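Long-range contacts in uncharacterized peptidase Lmo0363 (Listeria monocytogenes, PDB 3L4E), which is probably a serine-type peptidase of the S51 (peptidase E-like) family, though its substrate has not been established: residues V30-T35 / V60-I65; F44-G49 / Y84-N89; F92-L97 / V143-Y148; T126-A131 / D155-P160; T19-N24 / A192-G197. One frame throughout, in Å; residues are numbered along the deposited sequence. Where two conformers were deposited one is given.

Contact 1 is buried and contact 2 partly so, and they share a sheet: 30-35 and 84-89 stem from neighbouring strands, and helix 44-55 of contact 2 links the two strands of contact 1. Contact 1 is built on backbone hydrogen bonds, whereas contact 2 has none between its segments and relies on a tyrosine, glycines and one water. Contacts 3 and 4 tie down the long irregular region after helix 121-124 and meet through Tyr148 and Ile130; contact 3, at the surface, uses a glutamine, contact 4 mainly waters and van der Waals packing. Contact 5, at the antiparallel end of the sheet, combines aromatic packing with a partly exposed arginine and spans the other four in sequence.

Contact 1 of 5, residues V30-T35 / V60-I65; sequences VTFIPT and VEELDI
Thr31 and Leu63 make a tight apolar meeting on one face of the parallel pair 30-33/60-62, Thr31 CG2 lying 3.6 Å from Leu63 CD2. Farther along, Ile33 CG2 meets Ile65 CG1, and helices 70-79 and 90-100 close over this face. On the other face Val60 CG1 presses obliquely on the Phe32 side chain, 3.4 Å from Phe32 CB; CG of Phe32, anti to its backbone N (chi1 -178°), also touches Val60 CG1. The backbones are joined by three hydrogen bonds of 2.8 to 2.9 Å, Glu61 N to Val30 O, Phe32 N to Glu61 O and Leu63 N to Phe32 O. The solvent side is looser. Glu62 runs alongside the Phe32 ring, its OE2 no closer than 4.1 Å to Phe32 CD2, and turns its charge to Lys50. Glu61, on the Thr31 face, pairs with Lys79 and Asn80. Beyond the strands, Thr35 OG1 donates to Asp64 OD1 at 2.8 Å, on the anti side and tilted out of the carboxylate plane; that oxygen also accepts from Ala66 N. Strand 29-33, helix 44-55 and strand 59-62 form a beta-alpha-beta unit, with 59-62 at the edge of the sheet.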
# COMPACT_ATOMS: atom_id res chain seq x y z
N VAL A 30 -2.02 -9.95 -10.58
CA VAL A 30 -2.04 -8.97 -9.50
C VAL A 30 -3.44 -8.36 -9.38
O VAL A 30 -3.98 -7.88 -10.36
CB VAL A 30 -1.05 -7.82 -9.80
CG1 VAL A 30 -1.06 -6.76 -8.70
CG2 VAL A 30 0.35 -8.37 -10.01
N THR A 31 -4.01 -8.39 -8.17
CA THR A 31 -5.18 -7.59 -7.86
C THR A 31 -4.68 -6.18 -7.56
O THR A 31 -4.00 -5.96 -6.55
CB THR A 31 -5.95 -8.12 -6.63
OG1 THR A 31 -6.45 -9.43 -6.92
CG2 THR A 31 -7.13 -7.22 -6.31
N PHE A 32 -5.00 -5.25 -8.44
CA PHE A 32 -4.46 -3.89 -8.43
C PHE A 32 -5.56 -2.95 -7.94
O PHE A 32 -6.57 -2.78 -8.62
CB PHE A 32 -4.03 -3.54 -9.87
CG PHE A 32 -3.40 -2.20 -10.06
CD1 PHE A 32 -2.04 -2.03 -9.88
CD2 PHE A 32 -4.16 -1.11 -10.49
CE1 PHE A 32 -1.43 -0.78 -10.10
CE2 PHE A 32 -3.57 0.13 -10.70
CZ PHE A 32 -2.20 0.30 -10.51
N ILE A 33 -5.36 -2.38 -6.75
CA ILE A 33 -6.38 -1.57 -6.08
C ILE A 33 -5.99 -0.08 -6.09
O ILE A 33 -5.10 0.33 -5.35
CB ILE A 33 -6.59 -2.04 -4.63
CG1 ILE A 33 -7.06 -3.50 -4.62
CG2 ILE A 33 -7.58 -1.13 -3.90
CD1 ILE A 33 -7.00 -4.15 -3.24
N PRO A 34 -6.62 0.72 -6.96
CA PRO A 34 -6.28 2.14 -7.10
C PRO A 34 -7.23 3.05 -6.31
O PRO A 34 -7.20 4.27 -6.48
CB PRO A 34 -6.47 2.38 -8.60
CG PRO A 34 -7.64 1.49 -8.94
CD PRO A 34 -7.51 0.26 -8.05
N THR A 35 -8.04 2.46 -5.44
CA THR A 35 -9.07 3.19 -4.69
C THR A 35 -8.59 4.48 -4.00
O THR A 35 -9.28 5.49 -4.03
CB THR A 35 -9.71 2.27 -3.66
OG1 THR A 35 -10.22 1.10 -4.33
CG2 THR A 35 -10.85 2.97 -2.91
N VAL A 60 -2.17 -7.60 -14.76
CA VAL A 60 -2.77 -6.68 -13.80
C VAL A 60 -4.29 -6.66 -13.94
O VAL A 60 -4.82 -6.39 -15.02
CB VAL A 60 -2.22 -5.26 -13.98
CG1 VAL A 60 -2.84 -4.32 -12.95
CG2 VAL A 60 -0.71 -5.26 -13.87
N GLU A 61 -4.98 -6.92 -12.84
CA GLU A 61 -6.44 -6.91 -12.81
C GLU A 61 -6.96 -5.89 -11.80
O GLU A 61 -6.78 -6.05 -10.59
CB GLU A 61 -6.96 -8.30 -12.46
CG GLU A 61 -6.63 -9.35 -13.51
CD GLU A 61 -7.22 -10.71 -13.20
OE1 GLU A 61 -8.06 -10.80 -12.28
OE2 GLU A 61 -6.84 -11.69 -13.87
N GLU A 62 -7.63 -4.85 -12.30
CA GLU A 62 -8.10 -3.79 -11.42
C GLU A 62 -9.28 -4.20 -10.53
O GLU A 62 -10.18 -4.92 -10.95
CB GLU A 62 -8.44 -2.55 -12.24
CG GLU A 62 -7.27 -2.08 -13.08
CD GLU A 62 -7.23 -0.58 -13.25
OE1 GLU A 62 -8.18 0.09 -12.79
OE2 GLU A 62 -6.25 -0.07 -13.85
N LEU A 63 -9.24 -3.72 -9.29
CA LEU A 63 -10.32 -3.90 -8.33
C LEU A 63 -10.49 -2.60 -7.56
O LEU A 63 -9.62 -2.24 -6.77
CB LEU A 63 -10.00 -5.05 -7.35
CG LEU A 63 -10.97 -5.30 -6.19
CD1 LEU A 63 -12.32 -5.78 -6.73
CD2 LEU A 63 -10.40 -6.30 -5.18
N ASP A 64 -11.58 -1.88 -7.82
CA ASP A 64 -11.88 -0.68 -7.05
C ASP A 64 -12.86 -1.04 -5.93
O ASP A 64 -14.04 -1.26 -6.17
CB ASP A 64 -12.45 0.43 -7.94
CG ASP A 64 -12.61 1.77 -7.21
OD1 ASP A 64 -12.35 1.85 -5.99
OD2 ASP A 64 -13.00 2.75 -7.87
N ILE A 65 -12.33 -1.12 -4.72
CA ILE A 65 -13.11 -1.43 -3.52
C ILE A 65 -14.31 -0.51 -3.36
O ILE A 65 -15.32 -0.90 -2.79
CB ILE A 65 -12.23 -1.31 -2.26
CG1 ILE A 65 -11.00 -2.21 -2.38
CG2 ILE A 65 -13.04 -1.62 -0.99
CD1 ILE A 65 -11.33 -3.66 -2.61

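Contact 2 of 5, residues F44-G49 / Y84-N89; sequences FYVEAG and YVTGGN. With SO4 (sulfate ion), chain C.
Helix 44-55 passes over the loop that leaves strand 82-85, bringing Tyr45 and Val46 opposite Gly87 and Thr86, with the Val46 and Thr86 CA atoms 6.3 Å apart. Tyr45 CG sits between its backbone N and carbonyl carbon (chi1 47°), and CE1 and OH of the ring meet the glycine pair obliquely in van der Waals packing: Tyr45 CE1 is 3.2 Å from Gly87 O, and Tyr45 OH is 3.3 Å from Gly88 CA. Gly88 has a phi of 145°. Gly87 O accepts a hydrogen bond from Thr86 OG1 at 2.9 Å, in the carbonyl plane and on a lone pair. At the other end Gly49 has no CB, which lets Tyr84 OH come within 3.6 Å of Gly49 CA. One water in the plane of the Tyr84 ring joins the elements, accepting from Tyr84 OH at 2.8 Å and donating to Tyr45 O. Asn89 N-caps helix 90-100 and donates from ND2 to a sulfate ion, probably from the crystallisation liquor. The side-chain positions of Gly87 and Ser120 are about 4 Å apart; Ser120 is by similarity a charge-relay residue, probably the nucleophile, so this glycine loop at the strand's C-terminal end borders the probable active site.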
# COMPACT_ATOMS: atom_id res chain seq x y z
N PHE A 44 -0.18 10.57 -11.19
CA PHE A 44 0.78 9.93 -12.10
C PHE A 44 1.26 8.57 -11.61
O PHE A 44 1.58 7.69 -12.42
CB PHE A 44 1.98 10.84 -12.39
CG PHE A 44 1.63 12.06 -13.18
CD1 PHE A 44 1.56 12.00 -14.56
CD2 PHE A 44 1.34 13.27 -12.55
CE1 PHE A 44 1.22 13.13 -15.31
CE2 PHE A 44 1.00 14.39 -13.29
CZ PHE A 44 0.94 14.32 -14.67
N TYR A 45 1.31 8.38 -10.30
CA TYR A 45 1.86 7.13 -9.74
C TYR A 45 1.02 5.91 -10.09
O TYR A 45 1.53 4.79 -10.11
CB TYR A 45 2.03 7.24 -8.22
CG TYR A 45 0.81 7.80 -7.52
CD1 TYR A 45 -0.26 6.99 -7.17
CD2 TYR A 45 0.73 9.15 -7.23
CE1 TYR A 45 -1.38 7.51 -6.55
CE2 TYR A 45 -0.39 9.69 -6.61
CZ TYR A 45 -1.45 8.85 -6.27
OH TYR A 45 -2.56 9.37 -5.65
N VAL A 46 -0.27 6.11 -10.36
CA VAL A 46 -1.13 4.98 -10.66
C VAL A 46 -0.71 4.28 -11.95
O VAL A 46 -0.36 3.09 -11.95
CB VAL A 46 -2.62 5.38 -10.75
CG1 VAL A 46 -3.46 4.19 -11.15
CG2 VAL A 46 -3.10 5.96 -9.41
N GLU A 47 -0.71 5.00 -13.07
CA GLU A 47 -0.29 4.39 -14.32
C GLU A 47 1.18 4.00 -14.31
O GLU A 47 1.56 2.98 -14.90
CB GLU A 47 -0.61 5.31 -15.50
CG GLU A 47 -2.07 5.24 -15.92
CD GLU A 47 -2.52 3.81 -16.24
OE1 GLU A 47 -1.78 3.09 -16.94
OE2 GLU A 47 -3.62 3.42 -15.79
N ALA A 48 2.01 4.79 -13.64
CA ALA A 48 3.44 4.47 -13.59
C ALA A 48 3.63 3.11 -12.91
O ALA A 48 4.44 2.29 -13.35
CB ALA A 48 4.22 5.56 -12.88
N GLY A 49 2.89 2.88 -11.83
CA GLY A 49 2.97 1.61 -11.14
C GLY A 49 2.41 0.47 -11.98
O GLY A 49 2.99 -0.62 -12.03
N TYR A 84 -1.90 -5.49 -4.81
CA TYR A 84 -1.14 -4.25 -4.94
C TYR A 84 -2.08 -3.09 -4.65
O TYR A 84 -3.15 -2.99 -5.26
CB TYR A 84 -0.61 -4.13 -6.36
CG TYR A 84 0.19 -2.88 -6.69
CD1 TYR A 84 -0.44 -1.63 -6.82
CD2 TYR A 84 1.56 -2.95 -6.94
CE1 TYR A 84 0.29 -0.49 -7.17
CE2 TYR A 84 2.29 -1.83 -7.28
CZ TYR A 84 1.65 -0.60 -7.39
OH TYR A 84 2.39 0.51 -7.74
N VAL A 85 -1.68 -2.21 -3.74
CA VAL A 85 -2.49 -1.06 -3.37
C VAL A 85 -1.74 0.22 -3.70
O VAL A 85 -0.66 0.47 -3.15
CB VAL A 85 -2.87 -1.11 -1.88
CG1 VAL A 85 -3.68 0.14 -1.47
CG2 VAL A 85 -3.66 -2.39 -1.57
N THR A 86 -2.31 1.03 -4.60
CA THR A 86 -1.66 2.26 -5.04
C THR A 86 -1.70 3.33 -3.96
O THR A 86 -2.49 3.25 -3.02
CB THR A 86 -2.34 2.88 -6.28
OG1 THR A 86 -3.56 3.53 -5.88
CG2 THR A 86 -2.63 1.83 -7.37
N GLY A 87 -0.86 4.35 -4.11
CA GLY A 87 -0.94 5.53 -3.28
C GLY A 87 -2.23 6.29 -3.48
O GLY A 87 -3.06 5.94 -4.32
N GLY A 88 -2.41 7.35 -2.69
CA GLY A 88 -3.58 8.20 -2.78
C GLY A 88 -3.95 8.68 -1.40
O GLY A 88 -3.08 8.84 -0.54
N ASN A 89 -5.24 8.91 -1.16
CA ASN A 89 -5.69 9.34 0.15
C ASN A 89 -5.87 8.14 1.08
O ASN A 89 -6.75 7.30 0.85
CB ASN A 89 -6.98 10.15 0.04
CG ASN A 89 -7.38 10.76 1.36
OD1 ASN A 89 -7.82 10.05 2.27
ND2 ASN A 89 -7.24 12.08 1.47
S SO4 C . -5.54 15.08 -0.24
O1 SO4 C . -6.92 15.47 -0.01
O2 SO4 C . -5.10 15.57 -1.54
O3 SO4 C . -4.71 15.65 0.81
O4 SO4 C . -5.43 13.62 -0.21
O HOH W 1 0.88 2.77 -8.17

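Contact 3 of 5, residues F92-L97 / V143-Y148; sequences FLLQEL and VNLTNY
Gln95 OE1 is gripped by two successive backbone amides of the loop: Asn144 N donates at 2.8 Å, from well above the plane of the glutamine carbonyl, and Leu145 N adds a weak, bent bond at 3.1 Å. In the extended Gln95 chain, chi1 and chi2 near 180° carry CD out to the loop. Its NE2 gives a nearly straight bond to Glu96 OE2 at 3.1 Å, in the amide plane, and another to a water that also accepts from Val143 N. Together these partners limit rotation of the amide, and Glu96 is itself paired with Arg99. Nearer the helix backbone, Leu145 slides past the glutamine in the opposite direction, Leu145 CB lying 3.8 Å from Gln95 CB. Leu94 CD2 rests against Tyr148 O at 3.7 Å and more distantly against Leu145 CD2. The glutamine side chain thus holds the loop backbone by hydrogen bonds, pinning an irregular surface loop, 143-148, to helix 90-100 of the alpha/beta fold.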
# COMPACT_ATOMS: atom_id res chain seq x y z
N PHE A 92 -9.49 7.74 2.72
CA PHE A 92 -10.51 7.21 1.82
C PHE A 92 -10.31 5.72 1.58
O PHE A 92 -11.27 4.94 1.60
CB PHE A 92 -10.53 7.97 0.50
CG PHE A 92 -11.62 7.52 -0.42
CD1 PHE A 92 -12.95 7.81 -0.13
CD2 PHE A 92 -11.33 6.77 -1.55
CE1 PHE A 92 -13.96 7.39 -0.95
CE2 PHE A 92 -12.34 6.35 -2.38
CZ PHE A 92 -13.66 6.65 -2.09
N LEU A 93 -9.06 5.32 1.35
CA LEU A 93 -8.71 3.91 1.20
C LEU A 93 -9.18 3.07 2.39
O LEU A 93 -9.87 2.06 2.22
CB LEU A 93 -7.20 3.76 0.99
CG LEU A 93 -6.63 2.34 0.96
CD1 LEU A 93 -7.17 1.52 -0.20
CD2 LEU A 93 -5.10 2.41 0.94
N LEU A 94 -8.81 3.47 3.60
CA LEU A 94 -9.18 2.70 4.78
C LEU A 94 -10.70 2.69 4.96
O LEU A 94 -11.29 1.67 5.31
CB LEU A 94 -8.51 3.27 6.03
CG LEU A 94 -8.72 2.48 7.32
CD1 LEU A 94 -8.25 1.05 7.16
CD2 LEU A 94 -8.03 3.17 8.51
N GLN A 95 -11.32 3.83 4.70
CA GLN A 95 -12.77 3.94 4.77
C GLN A 95 -13.46 2.90 3.90
O GLN A 95 -14.37 2.21 4.35
CB GLN A 95 -13.22 5.34 4.37
CG GLN A 95 -14.72 5.51 4.33
CD GLN A 95 -15.10 6.90 3.94
OE1 GLN A 95 -15.09 7.81 4.77
NE2 GLN A 95 -15.39 7.11 2.66
N GLU A 96 -13.02 2.78 2.65
CA GLU A 96 -13.66 1.86 1.72
C GLU A 96 -13.35 0.39 2.05
O GLU A 96 -14.22 -0.47 1.93
CB GLU A 96 -13.30 2.21 0.28
CG GLU A 96 -13.78 3.61 -0.12
CD GLU A 96 -15.29 3.79 0.07
OE1 GLU A 96 -16.07 3.04 -0.55
OE2 GLU A 96 -15.71 4.67 0.85
N LEU A 97 -12.13 0.12 2.51
CA LEU A 97 -11.79 -1.22 2.97
C LEU A 97 -12.64 -1.65 4.16
O LEU A 97 -13.11 -2.79 4.22
CB LEU A 97 -10.31 -1.31 3.32
CG LEU A 97 -9.31 -1.25 2.16
CD1 LEU A 97 -7.89 -1.20 2.70
CD2 LEU A 97 -9.46 -2.43 1.20
N VAL A 143 -15.62 10.91 4.69
CA VAL A 143 -16.66 11.48 5.55
C VAL A 143 -17.36 10.46 6.44
O VAL A 143 -18.19 10.83 7.26
CB VAL A 143 -17.74 12.24 4.73
CG1 VAL A 143 -17.10 13.34 3.89
CG2 VAL A 143 -18.55 11.27 3.86
N ASN A 144 -17.01 9.18 6.27
CA ASN A 144 -17.65 8.10 7.03
C ASN A 144 -16.72 7.38 8.00
O ASN A 144 -17.18 6.69 8.91
CB ASN A 144 -18.29 7.08 6.09
CG ASN A 144 -19.32 7.69 5.19
OD1 ASN A 144 -19.31 7.48 3.97
ND2 ASN A 144 -20.22 8.47 5.77
N LEU A 145 -15.41 7.51 7.81
CA LEU A 145 -14.45 6.75 8.60
C LEU A 145 -14.35 7.31 10.02
O LEU A 145 -13.87 8.42 10.21
CB LEU A 145 -13.09 6.78 7.92
CG LEU A 145 -11.94 6.05 8.61
CD1 LEU A 145 -12.19 4.55 8.62
CD2 LEU A 145 -10.63 6.38 7.91
N THR A 146 -14.77 6.52 11.01
CA THR A 146 -14.88 7.01 12.39
C THR A 146 -13.75 6.56 13.32
O THR A 146 -13.65 7.02 14.45
CB THR A 146 -16.22 6.59 13.04
OG1 THR A 146 -16.31 5.16 13.06
CG2 THR A 146 -17.40 7.16 12.27
N ASN A 147 -12.92 5.65 12.84
CA ASN A 147 -11.84 5.09 13.62
C ASN A 147 -10.65 4.88 12.69
O ASN A 147 -10.80 4.32 11.61
CB ASN A 147 -12.30 3.76 14.21
CG ASN A 147 -11.25 3.09 15.08
OD1 ASN A 147 -10.07 3.41 15.03
ND2 ASN A 147 -11.70 2.15 15.90
N TYR A 148 -9.48 5.37 13.08
CA TYR A 148 -8.34 5.31 12.19
C TYR A 148 -7.47 4.06 12.37
O TYR A 148 -6.42 3.93 11.75
CB TYR A 148 -7.52 6.61 12.30
CG TYR A 148 -8.32 7.83 11.87
CD1 TYR A 148 -9.30 7.73 10.89
CD2 TYR A 148 -8.11 9.08 12.45
CE1 TYR A 148 -10.04 8.82 10.49
CE2 TYR A 148 -8.84 10.18 12.05
CZ TYR A 148 -9.81 10.05 11.07
OH TYR A 148 -10.56 11.14 10.66
O HOH W 2 -15.79 9.95 1.89

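Contact 4 of 5, residues T126-A131 / D155-P160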
# COMPACT_ATOMS: atom_id res chain seq x y z
N THR A 126 -0.85 -0.53 6.63
CA THR A 126 -0.32 -1.71 7.32
C THR A 126 -0.03 -1.42 8.80
O THR A 126 0.14 -2.35 9.58
CB THR A 126 0.97 -2.27 6.67
OG1 THR A 126 2.04 -1.32 6.82
CG2 THR A 126 0.76 -2.58 5.20
N SER A 127 0.02 -0.14 9.16
CA SER A 127 0.29 0.27 10.54
C SER A 127 -0.89 0.01 11.47
O SER A 127 -1.99 -0.33 11.02
CB SER A 127 0.62 1.76 10.58
OG SER A 127 -0.55 2.54 10.35
N PRO A 128 -0.68 0.17 12.78
CA PRO A 128 -1.80 -0.00 13.71
C PRO A 128 -2.89 1.05 13.54
O PRO A 128 -4.06 0.75 13.75
CB PRO A 128 -1.13 0.16 15.09
CG PRO A 128 0.32 -0.18 14.85
CD PRO A 128 0.61 0.33 13.48
N ASN A 129 -2.52 2.27 13.16
CA ASN A 129 -3.46 3.39 13.16
C ASN A 129 -2.92 4.52 12.28
O ASN A 129 -1.75 4.88 12.39
CB ASN A 129 -3.70 3.88 14.60
CG ASN A 129 -4.57 5.12 14.67
OD1 ASN A 129 -4.13 6.22 14.36
ND2 ASN A 129 -5.82 4.95 15.10
N ILE A 130 -3.76 5.06 11.41
CA ILE A 130 -3.27 6.00 10.39
C ILE A 130 -3.42 7.48 10.76
O ILE A 130 -3.22 8.35 9.91
CB ILE A 130 -3.93 5.76 9.01
CG1 ILE A 130 -5.43 6.04 9.06
CG2 ILE A 130 -3.68 4.33 8.57
CD1 ILE A 130 -6.10 6.04 7.69
N ALA A 131 -3.75 7.77 12.01
CA ALA A 131 -3.92 9.16 12.42
C ALA A 131 -2.69 10.01 12.08
O ALA A 131 -2.83 11.17 11.69
CB ALA A 131 -4.25 9.26 13.91
N ASP A 155 4.00 -3.57 13.71
CA ASP A 155 3.91 -2.71 14.87
C ASP A 155 4.34 -1.29 14.52
O ASP A 155 4.04 -0.35 15.25
CB ASP A 155 4.75 -3.27 16.03
CG ASP A 155 4.21 -4.59 16.56
OD1 ASP A 155 3.05 -4.94 16.23
OD2 ASP A 155 4.94 -5.27 17.31
N PHE A 156 5.03 -1.14 13.40
CA PHE A 156 5.55 0.16 13.02
C PHE A 156 4.65 0.95 12.06
O PHE A 156 3.78 0.39 11.39
CB PHE A 156 6.99 0.06 12.48
CG PHE A 156 7.13 -0.79 11.24
CD1 PHE A 156 6.90 -0.24 9.98
CD2 PHE A 156 7.50 -2.12 11.33
CE1 PHE A 156 7.05 -1.01 8.83
CE2 PHE A 156 7.65 -2.90 10.18
CZ PHE A 156 7.42 -2.34 8.94
N SER A 157 4.88 2.27 12.02
CA SER A 157 4.08 3.19 11.22
C SER A 157 4.88 3.77 10.06
O SER A 157 5.65 4.73 10.24
CB SER A 157 3.53 4.32 12.10
OG SER A 157 2.74 3.80 13.15
N THR A 158 4.70 3.20 8.88
CA THR A 158 5.49 3.59 7.72
C THR A 158 5.19 5.02 7.31
O THR A 158 4.02 5.41 7.19
CB THR A 158 5.23 2.64 6.54
OG1 THR A 158 5.50 1.30 6.95
CG2 THR A 158 6.12 3.00 5.35
N LEU A 159 6.24 5.80 7.11
CA LEU A 159 6.11 7.20 6.73
C LEU A 159 6.75 7.41 5.36
O LEU A 159 7.97 7.50 5.25
CB LEU A 159 6.76 8.10 7.77
CG LEU A 159 6.65 9.60 7.53
CD1 LEU A 159 5.19 10.03 7.44
CD2 LEU A 159 7.36 10.35 8.64
N PRO A 160 5.93 7.47 4.30
CA PRO A 160 6.49 7.50 2.95
C PRO A 160 6.92 8.90 2.52
O PRO A 160 6.53 9.90 3.13
CB PRO A 160 5.33 7.00 2.08
CG PRO A 160 4.11 7.47 2.82
CD PRO A 160 4.45 7.42 4.30
O HOH W 3 3.40 0.45 8.64
O HOH W 4 0.17 3.92 13.71
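A chi1 of 72° puts Ser127 OG between the backbone N and carbonyl carbon, where it bonds to Val124 O, while Ser127 CB meets Phe156 O across the contact at 3.5 Å; a chi1 of -59° sets Ser157 OG beside its own backbone N, 3.9 Å from Ser127 CB. Pro128 continues the packing, its CG 3.7 Å from Asp155 O and its CD close to Phe156 O. No direct hydrogen bond joins the two segments, and waters take that part. One donates to both Thr126 OG1, at 2.9 Å, and Phe156 O, at 2.8 Å, and accepts from Thr158 N, so it bridges the loop to the start of the strand, which leads on toward His161, catalytic by similarity. Thr126 OG1 is also bonded to Ala123 O. A second water bridges Asn129 O and Ser157 OG. Asn129 shapes its own loop as an Asx turn, OD1 accepting from Ala131 N at 2.8 Å. The segment 126-131 follows helix 121-124 and presses Ile130 against helix 90-100. Strand 157-159 pairs in parallel with 184-186 and packs Leu159 on helix 168-177.

Contact 5 of 5, residues T19-N24 / A192-G197; sequences TEFESN and AIFIRG
Phe21 and Arg196 reach toward each other tip to tip and stack, the guanidinium lying flat on the ring with planes 13° apart. Arg196 CZ is 3.8 Å from the centroid of the Phe21 ring, a cation-pi contact. The aromatic packing continues on Phe194: Phe21 CB stands over the face of that ring in a CH-pi contact, and Phe21 CD1 is 3.6 Å from Phe194 CG. The two rings are oblique, planes at 51°. With Phe21 CG anti to its backbone N (chi1 -176°), the ring is carried toward the strand; the packing seats the C-terminal end of helix 15-21 on strand 191-196, an antiparallel strand next to 4-8 in the mixed sheet. Polar bonds gather at the guanidinium edge. Arg196 NH2 donates to Phe21 O at 2.8 Å, in the guanidinium plane but from above the carbonyl plane of Phe21, and, nearly straight, to Glu22 OE1 at 2.9 Å, the latter a salt bridge; the first grips a carbonyl where the helix ends. Arg196 NH1 is held by Asn4. Two waters complete the edge, one joining Arg196 NE to Phe21 O, the other Arg196 NH1 to Glu22 OE1. More peripherally, Glu20 OE2 lies at the edge of the Phe194 ring.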
# COMPACT_ATOMS: atom_id res chain seq x y z
N THR A 19 12.00 -6.82 -7.91
CA THR A 19 12.46 -8.03 -8.58
C THR A 19 13.53 -8.77 -7.77
O THR A 19 13.66 -9.97 -7.89
CB THR A 19 12.98 -7.75 -10.01
OG1 THR A 19 14.09 -6.84 -9.95
CG2 THR A 19 11.89 -7.13 -10.86
N GLU A 20 14.27 -8.04 -6.93
CA GLU A 20 15.14 -8.70 -5.95
C GLU A 20 14.29 -9.43 -4.91
O GLU A 20 14.61 -10.54 -4.51
CB GLU A 20 16.05 -7.67 -5.26
CG GLU A 20 16.92 -8.25 -4.17
CD GLU A 20 17.72 -7.19 -3.43
OE1 GLU A 20 17.95 -6.10 -4.01
OE2 GLU A 20 18.13 -7.44 -2.28
N PHE A 21 13.20 -8.81 -4.48
CA PHE A 21 12.33 -9.38 -3.45
C PHE A 21 11.61 -10.66 -3.91
O PHE A 21 11.56 -11.66 -3.17
CB PHE A 21 11.32 -8.32 -3.01
CG PHE A 21 10.42 -8.73 -1.88
CD1 PHE A 21 10.94 -8.98 -0.62
CD2 PHE A 21 9.05 -8.83 -2.06
CE1 PHE A 21 10.11 -9.34 0.44
CE2 PHE A 21 8.21 -9.19 -1.01
CZ PHE A 21 8.74 -9.45 0.24
N GLU A 22 11.08 -10.64 -5.14
CA GLU A 22 10.23 -11.72 -5.64
C GLU A 22 10.63 -12.22 -7.05
O GLU A 22 10.70 -11.42 -7.97
CB GLU A 22 8.78 -11.23 -5.66
CG GLU A 22 7.76 -12.24 -6.14
CD GLU A 22 7.38 -13.27 -5.09
OE1 GLU A 22 7.78 -13.11 -3.92
OE2 GLU A 22 6.67 -14.23 -5.44
N SER A 23 10.85 -13.53 -7.20
CA SER A 23 11.26 -14.11 -8.48
C SER A 23 10.13 -14.71 -9.32
O SER A 23 8.99 -14.81 -8.87
CB SER A 23 12.33 -15.19 -8.26
OG SER A 23 13.55 -14.60 -7.87
N ASN A 24 10.47 -15.13 -10.54
CA ASN A 24 9.55 -15.81 -11.46
C ASN A 24 8.19 -15.13 -11.59
O ASN A 24 7.14 -15.76 -11.41
CB ASN A 24 9.38 -17.28 -11.09
CG ASN A 24 10.70 -18.03 -11.07
OD1 ASN A 24 11.10 -18.58 -10.05
ND2 ASN A 24 11.39 -18.04 -12.21
N ALA A 192 12.60 0.71 -0.04
CA ALA A 192 11.49 -0.21 0.12
C ALA A 192 11.73 -1.01 1.38
O ALA A 192 12.87 -1.14 1.83
CB ALA A 192 11.36 -1.12 -1.10
N ILE A 193 10.65 -1.53 1.97
CA ILE A 193 10.77 -2.41 3.13
C ILE A 193 10.35 -3.82 2.70
O ILE A 193 9.22 -4.02 2.22
CB ILE A 193 9.89 -1.96 4.32
CG1 ILE A 193 10.03 -0.45 4.58
CG2 ILE A 193 10.26 -2.76 5.57
CD1 ILE A 193 9.03 0.09 5.58
N PHE A 194 11.28 -4.76 2.84
CA PHE A 194 11.06 -6.17 2.55
C PHE A 194 10.58 -6.82 3.84
O PHE A 194 11.30 -6.80 4.85
CB PHE A 194 12.37 -6.88 2.18
CG PHE A 194 12.98 -6.47 0.86
CD1 PHE A 194 12.52 -5.39 0.13
CD2 PHE A 194 14.06 -7.19 0.36
CE1 PHE A 194 13.11 -5.06 -1.08
CE2 PHE A 194 14.65 -6.85 -0.84
CZ PHE A 194 14.17 -5.78 -1.56
N ILE A 195 9.40 -7.42 3.81
CA ILE A 195 8.89 -8.12 4.98
C ILE A 195 8.54 -9.57 4.66
O ILE A 195 7.67 -9.84 3.83
CB ILE A 195 7.68 -7.39 5.59
CG1 ILE A 195 8.10 -6.00 6.07
CG2 ILE A 195 7.10 -8.21 6.75
CD1 ILE A 195 6.98 -5.01 6.23
N ARG A 196 9.25 -10.48 5.31
CA ARG A 196 9.00 -11.91 5.21
C ARG A 196 8.88 -12.45 6.63
O ARG A 196 9.88 -12.74 7.29
CB ARG A 196 10.14 -12.61 4.47
CG ARG A 196 10.37 -12.13 3.04
CD ARG A 196 9.45 -12.83 2.05
NE ARG A 196 9.84 -12.63 0.66
CZ ARG A 196 9.02 -12.78 -0.38
NH1 ARG A 196 7.76 -13.14 -0.17
NH2 ARG A 196 9.46 -12.58 -1.62
N GLY A 197 7.65 -12.56 7.11
CA GLY A 197 7.41 -12.94 8.49
C GLY A 197 7.98 -11.90 9.44
O GLY A 197 7.66 -10.71 9.34
O HOH W 5 12.50 -11.96 -0.25
O HOH W 6 5.56 -13.85 -1.90